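LbaCas13a H328A (C2c2) (Lachnospiraceae bacterium NK4A179, PDB 5WLH) is a CRISPR-Cas13a effector that binds its pre-crRNA and, as in other Cas13a enzymes, probably cleaves RNA under the direction of that guide. Local coordinates at residues K23-S28 / I484-Y489; I36-P41 / A939-T944; D1019-Q1024 / D1064-Y1069. All blocks are in the same frame, centred on the assembly; numbering follows the deposited sequence.

Contact 1. Residues K23-S28 / I484-Y489; sequences KTAVVS and ISSFDY. With nucleotides of chain B.
Val26 and Val27 of segment 23-28 lie beside Ser486 and Ser485, and the two backbones run in roughly opposite senses, 148° apart. The strand belongs to the antiparallel hairpin 22-28/33-39. It meets the first turn of helix 486-517, which starts with a capping box formed by Ser485 and Asp488.

Two bonds tie Ser486 to Val26. Ser486 N donates to Val26 O over 2.9 Å. In return, Val26 N donates to Ser486 OG over 2.8 Å, at a nearly straight 164°. Ser486 OG sits between its own backbone N and carbonyl carbon (chi1 54°), which brings it up to this strand N-H. In the capping box, Asp488 N donates to Ser485 OG. Ser485 N reaches Asp488 OD2 over 2.9 Å in a straight bond that arrives from above the carboxylate plane.

The apolar part centres on Phe487. Ala25 CB lies 3.6 Å from Phe487 CZ, while Val27 CG1 comes to the ring edge. Ile935 and Ala939 of helix 915-941 also pack on this ring.

The same junction contacts the bound pre-crRNA. Ser486 CB lies over the base of A26 of chain B, 3.5 Å from its C5 atom. Val26 CG2 sits near N1 of that base. Thr24 OG1 takes a weak bond of 3.1 Å from A26 N6 of chain B. It also shares a hydrogen bond of 2.9 Å with O2' of G23 of chain B. The strand thus touches the base of one nucleotide and the sugar of another. Tyr489, which makes a cation-pi contact with Lys453, reaches the RNA backbone: its CD2 lies 3.4 Å from O3' of A26 of chain B, at the ring edge.

Contact 2. Residues I36-P41 / A939-T944; sequences ILYNDP and ASETGT
Tyr38 offers a ring face to Thr942 and a ring edge to Glu941. The face contact is a CH-pi interaction. Thr942 CG2 lies 3.6 Å from the centroid of the Tyr38 ring, 25° off the ring normal. It is displaced toward the rim, with CG and CD2 of Tyr38 as its nearest ring atoms. With Tyr38 CG between the backbone N and the carbonyl carbon (chi1 65°), the ring starts out on the side where Thr942 CG2 meets CG. Ile36 CD1 adds an apolar touch, 4.1 Å from Thr942 CB.

The polar contacts gather round Glu941. Its OE2 lies in the plane of the Tyr38 ring, 3.3 Å from CE2. The same oxygen is 2.5 Å from Asp40 OD1, with the two carboxylate planes turned 71° apart. At that distance one acid probably carries a proton. Asp40 OD1 also forms a salt bridge with Arg937, and Glu941 OE1 accepts from Ser42 N. These partners would be expected to ease the repulsion between the acids. Tyr38 OH is hydrogen-bonded to Arg938.

This contact joins the outgoing strand of the N-terminal hairpin to the C-terminal end of helix 915-941. An alanine in place of Tyr38 would probably leave Thr942 CG2 without its aromatic face, Arg938 without the hydroxyl, and a gap where the ring packs on Phe487.

The backbone of the helix end is a Schellman motif. Gly943 has positive phi. Its N donates to Ser940 O over 3.0 Å, and Thr944 N donates to Ala939 O over 2.9 Å. These bonds turn the chain just after Glu941 and Thr942, the two residues that meet the strand. In segment 36-41, Pro41 follows a cis peptide bond, and its CA lies 3.8 Å from Glu941 OE1.

Contact 3. Residues D1019-Q1024 / D1064-Y1069; sequences DAVNDQ and DIVEYY
Gln1024 lies flat on the ring of Tyr1069. Its CG stands over the ring centre, 3.3 Å from the centroid and 12° off the normal, in a close CH-pi contact. The side-chain amide stays on that side of the ring and runs out past the rim, its plane within 11° of the ring plane. Gln1024 NE2 ends 3.7 Å from Tyr1069 CZ. A bend at chi2 of Gln1024 (38°) carries CD out over the ring atom CE1. The opposite face of Tyr1069 is covered by Tyr1068 CD2, 3.9 Å above the plane, so the ring is held between two neighbours. Tyr1069 OH is hydrogen-bonded to Val1026 O, which probably limits how far the ring can swing.

The rest of the contact is apolar. Ala1020 CB approaches Tyr1069 CD2 at 3.8 Å. Val1021 CG2 presses on Val1066 CG1 at 3.5 Å, tighter than usual for two carbons. These two valines cross at about a right angle. Val1066 CG2 also lies 3.5 Å from the backbone oxygen Ala1020 O.

The first segment owes its shape to its own backbone bonds. Val1021 N donates to Gln1024 O over 2.9 Å. Ala1020 N also faces that oxygen, so close that this second bond is doubtful. This is a classic beta bulge in a small hairpin with a type II' turn from Val1021 to Gln1024, packed against helix 1062-1075.

Overall arrangement
Contacts 1 and 2 are neighbours, with centres 10 Å apart, and share the hairpin 22-28/33-39. Each takes one strand of it: contact 1 sets a strand on the start of helix 486-517, contact 2 on the end of helix 915-941. Lys23 N and Ala25 O pair with Tyr38 O and Ile36 N across the hairpin. Contact 1 is buried and meets the RNA directly. Contact 2 is partly buried, with paired acids and an aromatic face. Contact 3 lies about 65 Å from both between centres, on the opposite side of the chain's centre. It is also partly buried, but no charged groups meet between its two segments, and it joins elements close in sequence.

Contact 1. Residues K23-S28 / I484-Y489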
loop_
_atom_site.group_PDB
_atom_site.type_symbol
_atom_site.label_atom_id
_atom_site.label_comp_id
_atom_site.label_asym_id
_atom_site.label_seq_id
_atom_site.Cartn_x
_atom_site.Cartn_y
_atom_site.Cartn_z
ATOM N N LYS A 23 -4.443 7.979 -21.276
ATOM C CA LYS A 23 -4.634 6.816 -20.428
ATOM C C LYS A 23 -5.093 5.651 -21.276
ATOM O O LYS A 23 -5.582 5.819 -22.397
ATOM C CB LYS A 23 -5.638 7.110 -19.321
ATOM C CG LYS A 23 -5.235 8.315 -18.479
ATOM C CD LYS A 23 -6.064 8.423 -17.216
ATOM C CE LYS A 23 -5.416 9.368 -16.217
ATOM N NZ LYS A 23 -4.458 8.670 -15.324
ATOM N N THR A 24 -4.942 4.450 -20.737
ATOM C CA THR A 24 -5.529 3.284 -21.370
ATOM C C THR A 24 -6.644 2.753 -20.490
ATOM O O THR A 24 -6.659 2.972 -19.276
ATOM C CB THR A 24 -4.503 2.174 -21.621
ATOM O OG1 THR A 24 -4.191 1.523 -20.381
ATOM C CG2 THR A 24 -3.233 2.749 -22.211
ATOM N N ALA A 25 -7.598 2.089 -21.124
ATOM C CA ALA A 25 -8.621 1.358 -20.408
ATOM C C ALA A 25 -8.938 0.138 -21.236
ATOM O O ALA A 25 -8.558 0.044 -22.404
ATOM C CB ALA A 25 -9.881 2.207 -20.167
ATOM N N VAL A 26 -9.652 -0.797 -20.627
ATOM C CA VAL A 26 -10.232 -1.916 -21.348
ATOM C C VAL A 26 -11.742 -1.761 -21.283
ATOM O O VAL A 26 -12.314 -1.640 -20.196
ATOM C CB VAL A 26 -9.797 -3.268 -20.767
ATOM C CG1 VAL A 26 -10.562 -4.382 -21.449
ATOM C CG2 VAL A 26 -8.298 -3.480 -20.973
ATOM N N VAL A 27 -12.393 -1.747 -22.433
ATOM C CA VAL A 27 -13.849 -1.661 -22.444
ATOM C C VAL A 27 -14.405 -2.960 -22.998
ATOM O O VAL A 27 -13.756 -3.657 -23.786
ATOM C CB VAL A 27 -14.360 -0.443 -23.237
ATOM C CG1 VAL A 27 -13.844 0.852 -22.602
ATOM C CG2 VAL A 27 -13.964 -0.544 -24.695
ATOM N N SER A 28 -15.624 -3.289 -22.578
ATOM C CA SER A 28 -16.283 -4.517 -22.984
ATOM C C SER A 28 -17.657 -4.146 -23.517
ATOM O O SER A 28 -18.490 -3.631 -22.768
ATOM C CB SER A 28 -16.393 -5.486 -21.804
ATOM O OG SER A 28 -16.766 -6.772 -22.243
ATOM N N ILE A 484 -16.348 -7.468 -18.489
ATOM C CA ILE A 484 -15.809 -6.608 -17.441
ATOM C C ILE A 484 -14.907 -5.555 -18.069
ATOM O O ILE A 484 -14.071 -5.872 -18.927
ATOM C CB ILE A 484 -15.006 -7.450 -16.425
ATOM C CG1 ILE A 484 -15.891 -8.519 -15.786
ATOM C CG2 ILE A 484 -14.376 -6.532 -15.368
ATOM C CD1 ILE A 484 -15.084 -9.627 -15.106
ATOM N N SER A 485 -15.042 -4.315 -17.615
ATOM C CA SER A 485 -14.166 -3.236 -18.046
ATOM C C SER A 485 -13.095 -2.976 -16.996
ATOM O O SER A 485 -13.207 -3.383 -15.838
ATOM C CB SER A 485 -14.964 -1.952 -18.285
ATOM O OG SER A 485 -15.297 -1.354 -17.029
ATOM N N SER A 486 -12.056 -2.254 -17.405
ATOM C CA SER A 486 -11.050 -1.874 -16.421
ATOM C C SER A 486 -11.643 -0.948 -15.363
ATOM O O SER A 486 -11.290 -1.046 -14.190
ATOM C CB SER A 486 -9.839 -1.239 -17.110
ATOM O OG SER A 486 -10.216 -0.152 -17.936
ATOM N N PHE A 487 -12.582 -0.073 -15.747
ATOM C CA PHE A 487 -13.219 0.799 -14.765
ATOM C C PHE A 487 -13.938 -0.019 -13.697
ATOM O O PHE A 487 -13.948 0.363 -12.519
ATOM C CB PHE A 487 -14.215 1.737 -15.456
ATOM C CG PHE A 487 -13.600 2.560 -16.541
ATOM C CD1 PHE A 487 -12.841 3.679 -16.225
ATOM C CD2 PHE A 487 -13.757 2.210 -17.864
ATOM C CE1 PHE A 487 -12.245 4.451 -17.224
ATOM C CE2 PHE A 487 -13.175 2.967 -18.872
ATOM C CZ PHE A 487 -12.431 4.105 -18.551
ATOM N N ASP A 488 -14.568 -1.136 -14.102
ATOM C CA ASP A 488 -15.228 -2.019 -13.138
ATOM C C ASP A 488 -14.263 -2.449 -12.047
ATOM O O ASP A 488 -14.611 -2.488 -10.860
ATOM C CB ASP A 488 -15.775 -3.277 -13.836
ATOM C CG ASP A 488 -16.961 -2.997 -14.732
ATOM O OD1 ASP A 488 -17.720 -2.064 -14.443
ATOM O OD2 ASP A 488 -17.140 -3.738 -15.710
ATOM N N TYR A 489 -13.050 -2.833 -12.446
ATOM C CA TYR A 489 -12.078 -3.299 -11.463
ATOM C C TYR A 489 -11.500 -2.151 -10.653
ATOM O O TYR A 489 -11.111 -2.345 -9.496
ATOM C CB TYR A 489 -10.984 -4.092 -12.165
ATOM C CG TYR A 489 -11.270 -5.589 -12.195
ATOM C CD1 TYR A 489 -12.573 -6.067 -12.235
ATOM C CD2 TYR A 489 -10.231 -6.507 -12.187
ATOM C CE1 TYR A 489 -12.830 -7.445 -12.250
ATOM C CE2 TYR A 489 -10.468 -7.883 -12.213
ATOM C CZ TYR A 489 -11.767 -8.338 -12.243
ATOM O OH TYR A 489 -11.982 -9.685 -12.261
ATOM P P A B 26 -4.495 -0.446 -10.134
ATOM O OP1 A B 26 -4.379 -1.031 -8.776
ATOM O OP2 A B 26 -3.358 -0.392 -11.079
ATOM O "O5'" A B 26 -5.680 -1.186 -10.884
ATOM C "C5'" A B 26 -6.870 -1.589 -10.212
ATOM C "C4'" A B 26 -7.489 -2.753 -10.943
ATOM O "O4'" A B 26 -7.988 -2.284 -12.227
ATOM C "C3'" A B 26 -6.505 -3.872 -11.260
ATOM O "O3'" A B 26 -7.207 -5.107 -11.324
ATOM C "C2'" A B 26 -6.018 -3.485 -12.653
ATOM O "O2'" A B 26 -5.441 -4.528 -13.409
ATOM C "C1'" A B 26 -7.298 -2.930 -13.282
ATOM N N9 A B 26 -6.997 -1.916 -14.288
ATOM C C8 A B 26 -6.839 -0.571 -14.073
ATOM N N7 A B 26 -6.513 0.086 -15.171
ATOM C C5 A B 26 -6.464 -0.895 -16.138
ATOM C C6 A B 26 -6.184 -0.818 -17.515
ATOM N N6 A B 26 -5.881 0.347 -18.108
ATOM N N1 A B 26 -6.189 -1.964 -18.214
ATOM C C2 A B 26 -6.490 -3.116 -17.588
ATOM N N3 A B 26 -6.775 -3.301 -16.300
ATOM C C4 A B 26 -6.753 -2.135 -15.625
ATOM P P G B 23 3.453 2.607 -22.391
ATOM O OP1 G B 23 3.062 4.046 -22.460
ATOM O OP2 G B 23 4.667 2.220 -21.649
ATOM O "O5'" G B 23 2.276 1.732 -21.783
ATOM C "C5'" G B 23 0.968 1.848 -22.316
ATOM C "C4'" G B 23 0.032 0.897 -21.628
ATOM O "O4'" G B 23 0.525 -0.457 -21.720
ATOM C "C3'" G B 23 -0.140 1.112 -20.143
ATOM O "O3'" G B 23 -0.995 2.204 -19.854
ATOM C "C2'" G B 23 -0.681 -0.230 -19.681
ATOM O "O2'" G B 23 -2.059 -0.346 -20.026
ATOM C "C1'" G B 23 0.111 -1.188 -20.575
ATOM N N9 G B 23 1.314 -1.725 -19.911
ATOM C C8 G B 23 2.618 -1.314 -20.071
ATOM N N7 G B 23 3.459 -2.027 -19.350
ATOM C C5 G B 23 2.652 -2.977 -18.707
ATOM C C6 G B 23 2.983 -4.019 -17.804
ATOM O O6 G B 23 4.114 -4.321 -17.397
ATOM N N1 G B 23 1.855 -4.743 -17.393
ATOM C C2 G B 23 0.563 -4.465 -17.793
ATOM N N2 G B 23 -0.438 -5.231 -17.325
ATOM N N3 G B 23 0.253 -3.494 -18.639
ATOM C C4 G B 23 1.333 -2.793 -19.036
ATOM P P U B 27 -6.471 -6.473 -10.918
ATOM O OP1 U B 27 -5.399 -6.746 -11.871
ATOM O OP2 U B 27 -7.480 -7.545 -10.699
ATOM O "O5'" U B 27 -5.816 -6.120 -9.521
ATOM C "C5'" U B 27 -5.180 -7.118 -8.748
ATOM C "C4'" U B 27 -4.163 -6.460 -7.862
ATOM O "O4'" U B 27 -3.007 -6.109 -8.665
ATOM C "C3'" U B 27 -4.630 -5.147 -7.202
ATOM O "O3'" U B 27 -4.160 -5.108 -5.870
ATOM C "C2'" U B 27 -3.853 -4.086 -7.976
ATOM O "O2'" U B 27 -3.632 -2.883 -7.262
ATOM C "C1'" U B 27 -2.566 -4.850 -8.240
ATOM N N1 U B 27 -1.629 -4.254 -9.199
ATOM C C2 U B 27 -0.282 -4.528 -8.979
ATOM O O2 U B 27 0.096 -5.282 -8.103
ATOM N N3 U B 27 0.598 -3.916 -9.847
ATOM C C4 U B 27 0.254 -3.066 -10.876
ATOM O O4 U B 27 1.150 -2.573 -11.576
ATOM C C5 U B 27 -1.152 -2.816 -11.009
ATOM C C6 U B 27 -2.031 -3.394 -10.185
#

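Contact 2. Residues I36-P41 / A939-T944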
loop_
_atom_site.group_PDB
_atom_site.type_symbol
_atom_site.label_atom_id
_atom_site.label_comp_id
_atom_site.label_asym_id
_atom_site.label_seq_id
_atom_site.Cartn_x
_atom_site.Cartn_y
_atom_site.Cartn_z
ATOM N N ILE A 36 -8.405 0.701 -25.140
ATOM C CA ILE A 36 -8.547 2.032 -25.712
ATOM C C ILE A 36 -7.508 2.965 -25.126
ATOM O O ILE A 36 -7.021 2.781 -24.005
ATOM C CB ILE A 36 -9.958 2.624 -25.493
ATOM C CG1 ILE A 36 -10.246 2.787 -23.991
ATOM C CG2 ILE A 36 -10.966 1.784 -26.192
ATOM C CD1 ILE A 36 -11.336 3.826 -23.676
ATOM N N LEU A 37 -7.164 3.980 -25.913
ATOM C CA LEU A 37 -6.433 5.143 -25.445
ATOM C C LEU A 37 -7.406 6.295 -25.308
ATOM O O LEU A 37 -8.264 6.499 -26.174
ATOM C CB LEU A 37 -5.327 5.554 -26.428
ATOM C CG LEU A 37 -4.038 4.760 -26.514
ATOM C CD1 LEU A 37 -3.056 5.548 -27.396
ATOM C CD2 LEU A 37 -3.474 4.589 -25.121
ATOM N N TYR A 38 -7.276 7.047 -24.230
ATOM C CA TYR A 38 -8.120 8.218 -24.066
ATOM C C TYR A 38 -7.368 9.345 -23.395
ATOM O O TYR A 38 -6.507 9.135 -22.535
ATOM C CB TYR A 38 -9.399 7.903 -23.289
ATOM C CG TYR A 38 -9.240 7.469 -21.836
ATOM C CD1 TYR A 38 -8.871 6.178 -21.510
ATOM C CD2 TYR A 38 -9.546 8.351 -20.797
ATOM C CE1 TYR A 38 -8.777 5.773 -20.172
ATOM C CE2 TYR A 38 -9.469 7.959 -19.468
ATOM C CZ TYR A 38 -9.076 6.670 -19.166
ATOM O OH TYR A 38 -8.992 6.278 -17.842
ATOM N N ASN A 39 -7.709 10.552 -23.817
ATOM C CA ASN A 39 -7.132 11.762 -23.260
ATOM C C ASN A 39 -7.870 12.153 -21.993
ATOM O O ASN A 39 -9.097 12.051 -21.917
ATOM C CB ASN A 39 -7.192 12.885 -24.292
ATOM C CG ASN A 39 -6.714 12.425 -25.662
ATOM O OD1 ASN A 39 -5.517 12.189 -25.860
ATOM N ND2 ASN A 39 -7.650 12.263 -26.607
ATOM N N ASP A 40 -7.113 12.578 -20.984
ATOM C CA ASP A 40 -7.693 12.834 -19.680
ATOM C C ASP A 40 -7.037 14.056 -19.052
ATOM O O ASP A 40 -5.801 14.130 -19.020
ATOM C CB ASP A 40 -7.505 11.613 -18.786
ATOM C CG ASP A 40 -8.255 11.735 -17.476
ATOM O OD1 ASP A 40 -9.474 11.986 -17.518
ATOM O OD2 ASP A 40 -7.625 11.587 -16.403
ATOM N N PRO A 41 -7.812 15.029 -18.550
ATOM C CA PRO A 41 -9.271 15.101 -18.616
ATOM C C PRO A 41 -9.761 15.569 -19.987
ATOM O O PRO A 41 -9.109 16.373 -20.660
ATOM C CB PRO A 41 -9.616 16.129 -17.539
ATOM C CG PRO A 41 -8.445 17.050 -17.529
ATOM C CD PRO A 41 -7.235 16.223 -17.895
ATOM N N ALA A 939 -14.860 6.914 -16.783
ATOM C CA ALA A 939 -15.825 6.089 -17.506
ATOM C C ALA A 939 -16.763 6.971 -18.323
ATOM O O ALA A 939 -17.033 6.688 -19.494
ATOM C CB ALA A 939 -16.623 5.218 -16.534
ATOM N N SER A 940 -17.220 8.071 -17.728
ATOM C CA SER A 940 -18.169 8.948 -18.410
ATOM C C SER A 940 -17.540 9.579 -19.646
ATOM O O SER A 940 -18.127 9.545 -20.735
ATOM C CB SER A 940 -18.690 10.010 -17.438
ATOM O OG SER A 940 -19.468 11.003 -18.098
ATOM N N GLU A 941 -16.316 10.097 -19.515
ATOM C CA GLU A 941 -15.709 10.834 -20.624
ATOM C C GLU A 941 -15.360 9.918 -21.784
ATOM O O GLU A 941 -15.329 10.377 -22.928
ATOM C CB GLU A 941 -14.470 11.606 -20.160
ATOM C CG GLU A 941 -13.186 10.787 -20.127
ATOM C CD GLU A 941 -12.057 11.485 -19.373
ATOM O OE1 GLU A 941 -12.168 12.687 -19.067
ATOM O OE2 GLU A 941 -11.052 10.811 -19.095
ATOM N N THR A 942 -15.116 8.629 -21.518
ATOM C CA THR A 942 -14.860 7.638 -22.551
ATOM C C THR A 942 -16.111 6.944 -23.043
ATOM O O THR A 942 -16.007 6.049 -23.884
ATOM C CB THR A 942 -13.879 6.574 -22.057
ATOM O OG1 THR A 942 -14.459 5.851 -20.969
ATOM C CG2 THR A 942 -12.599 7.223 -21.624
ATOM N N GLY A 943 -17.269 7.333 -22.533
ATOM C CA GLY A 943 -18.518 6.737 -22.962
ATOM C C GLY A 943 -18.651 5.285 -22.590
ATOM O O GLY A 943 -19.297 4.516 -23.309
ATOM N N THR A 944 -18.063 4.887 -21.468
ATOM C CA THR A 944 -18.082 3.499 -21.047
ATOM C C THR A 944 -19.260 3.301 -20.107
ATOM O O THR A 944 -19.327 3.956 -19.060
ATOM C CB THR A 944 -16.767 3.122 -20.359
ATOM O OG1 THR A 944 -15.676 3.417 -21.242
ATOM C CG2 THR A 944 -16.739 1.633 -20.024
#

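Contact 3. Residues D1019-Q1024 / D1064-Y1069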
loop_
_atom_site.group_PDB
_atom_site.type_symbol
_atom_site.label_atom_id
_atom_site.label_comp_id
_atom_site.label_asym_id
_atom_site.label_seq_id
_atom_site.Cartn_x
_atom_site.Cartn_y
_atom_site.Cartn_z
ATOM N N ASP A 1019 15.508 21.948 42.196
ATOM C CA ASP A 1019 16.222 22.739 41.206
ATOM C C ASP A 1019 16.738 21.837 40.093
ATOM O O ASP A 1019 17.256 20.746 40.347
ATOM C CB ASP A 1019 17.386 23.490 41.853
ATOM C CG ASP A 1019 16.980 24.854 42.377
ATOM O OD1 ASP A 1019 15.780 25.055 42.653
ATOM O OD2 ASP A 1019 17.861 25.730 42.505
ATOM N N ALA A 1020 16.581 22.296 38.851
ATOM C CA ALA A 1020 17.076 21.577 37.680
ATOM C C ALA A 1020 18.424 22.121 37.218
ATOM O O ALA A 1020 19.405 21.376 37.146
ATOM C CB ALA A 1020 16.046 21.642 36.543
ATOM N N VAL A 1021 18.484 23.415 36.905
ATOM C CA VAL A 1021 19.720 24.090 36.517
ATOM C C VAL A 1021 19.672 25.523 37.030
ATOM O O VAL A 1021 18.735 26.267 36.721
ATOM C CB VAL A 1021 19.927 24.059 34.989
ATOM C CG1 VAL A 1021 20.776 25.242 34.528
ATOM C CG2 VAL A 1021 20.594 22.769 34.581
ATOM N N ASN A 1022 20.673 25.921 37.815
ATOM C CA ASN A 1022 20.783 27.294 38.331
ATOM C C ASN A 1022 19.492 27.610 39.091
ATOM O O ASN A 1022 19.120 26.846 39.990
ATOM C CB ASN A 1022 21.118 28.234 37.180
ATOM C CG ASN A 1022 22.597 28.248 36.857
ATOM O OD1 ASN A 1022 23.376 27.486 37.432
ATOM N ND2 ASN A 1022 22.992 29.109 35.929
ATOM N N ASP A 1023 18.787 28.691 38.769
ATOM C CA ASP A 1023 17.495 28.972 39.381
ATOM C C ASP A 1023 16.336 28.363 38.600
ATOM O O ASP A 1023 15.186 28.772 38.800
ATOM C CB ASP A 1023 17.291 30.483 39.535
ATOM C CG ASP A 1023 17.791 31.262 38.339
ATOM O OD1 ASP A 1023 17.326 31.002 37.206
ATOM O OD2 ASP A 1023 18.657 32.142 38.540
ATOM N N GLN A 1024 16.615 27.414 37.707
ATOM C CA GLN A 1024 15.573 26.705 36.980
ATOM C C GLN A 1024 15.223 25.445 37.751
ATOM O O GLN A 1024 16.081 24.581 37.960
ATOM C CB GLN A 1024 16.017 26.330 35.568
ATOM C CG GLN A 1024 14.924 25.846 34.621
ATOM C CD GLN A 1024 13.603 26.572 34.772
ATOM O OE1 GLN A 1024 13.386 27.610 34.149
ATOM N NE2 GLN A 1024 12.693 26.004 35.560
ATOM N N ASP A 1064 18.020 14.568 31.273
ATOM C CA ASP A 1064 17.215 15.002 30.131
ATOM C C ASP A 1064 16.614 16.377 30.385
ATOM O O ASP A 1064 16.667 17.263 29.525
ATOM C CB ASP A 1064 16.096 13.994 29.856
ATOM C CG ASP A 1064 16.602 12.684 29.288
ATOM O OD1 ASP A 1064 17.649 12.687 28.605
ATOM O OD2 ASP A 1064 15.937 11.650 29.526
ATOM N N ILE A 1065 16.006 16.554 31.559
ATOM C CA ILE A 1065 15.364 17.817 31.898
ATOM C C ILE A 1065 16.408 18.914 32.030
ATOM O O ILE A 1065 16.183 20.062 31.631
ATOM C CB ILE A 1065 14.534 17.649 33.181
ATOM C CG1 ILE A 1065 13.428 16.604 32.964
ATOM C CG2 ILE A 1065 13.945 18.965 33.618
ATOM C CD1 ILE A 1065 12.930 15.987 34.229
ATOM N N VAL A 1066 17.576 18.566 32.564
ATOM C CA VAL A 1066 18.692 19.502 32.609
ATOM C C VAL A 1066 19.071 19.942 31.200
ATOM O O VAL A 1066 19.181 21.141 30.911
ATOM C CB VAL A 1066 19.881 18.858 33.343
ATOM C CG1 VAL A 1066 21.161 19.660 33.122
ATOM C CG2 VAL A 1066 19.551 18.696 34.826
ATOM N N GLU A 1067 19.267 18.976 30.298
ATOM C CA GLU A 1067 19.645 19.301 28.925
ATOM C C GLU A 1067 18.550 20.097 28.222
ATOM O O GLU A 1067 18.839 21.019 27.450
ATOM C CB GLU A 1067 19.973 18.015 28.163
ATOM C CG GLU A 1067 20.441 18.207 26.723
ATOM C CD GLU A 1067 21.846 18.786 26.608
ATOM O OE1 GLU A 1067 22.482 19.055 27.652
ATOM O OE2 GLU A 1067 22.316 18.964 25.461
ATOM N N TYR A 1068 17.283 19.761 28.490
ATOM C CA TYR A 1068 16.168 20.528 27.940
ATOM C C TYR A 1068 16.269 22.002 28.329
ATOM O O TYR A 1068 16.155 22.893 27.480
ATOM C CB TYR A 1068 14.847 19.924 28.427
ATOM C CG TYR A 1068 13.632 20.795 28.209
ATOM C CD1 TYR A 1068 13.033 20.884 26.964
ATOM C CD2 TYR A 1068 13.075 21.519 29.257
ATOM C CE1 TYR A 1068 11.922 21.684 26.758
ATOM C CE2 TYR A 1068 11.966 22.314 29.062
ATOM C CZ TYR A 1068 11.392 22.395 27.806
ATOM O OH TYR A 1068 10.286 23.191 27.601
ATOM N N TYR A 1069 16.494 22.275 29.616
ATOM C CA TYR A 1069 16.589 23.658 30.071
ATOM C C TYR A 1069 17.834 24.344 29.521
ATOM O O TYR A 1069 17.778 25.520 29.144
ATOM C CB TYR A 1069 16.568 23.706 31.595
ATOM C CG TYR A 1069 15.182 23.519 32.149
ATOM C CD1 TYR A 1069 14.135 24.333 31.730
ATOM C CD2 TYR A 1069 14.910 22.531 33.078
ATOM C CE1 TYR A 1069 12.864 24.167 32.232
ATOM C CE2 TYR A 1069 13.636 22.362 33.582
ATOM C CZ TYR A 1069 12.623 23.177 33.152
ATOM O OH TYR A 1069 11.355 23.003 33.658
#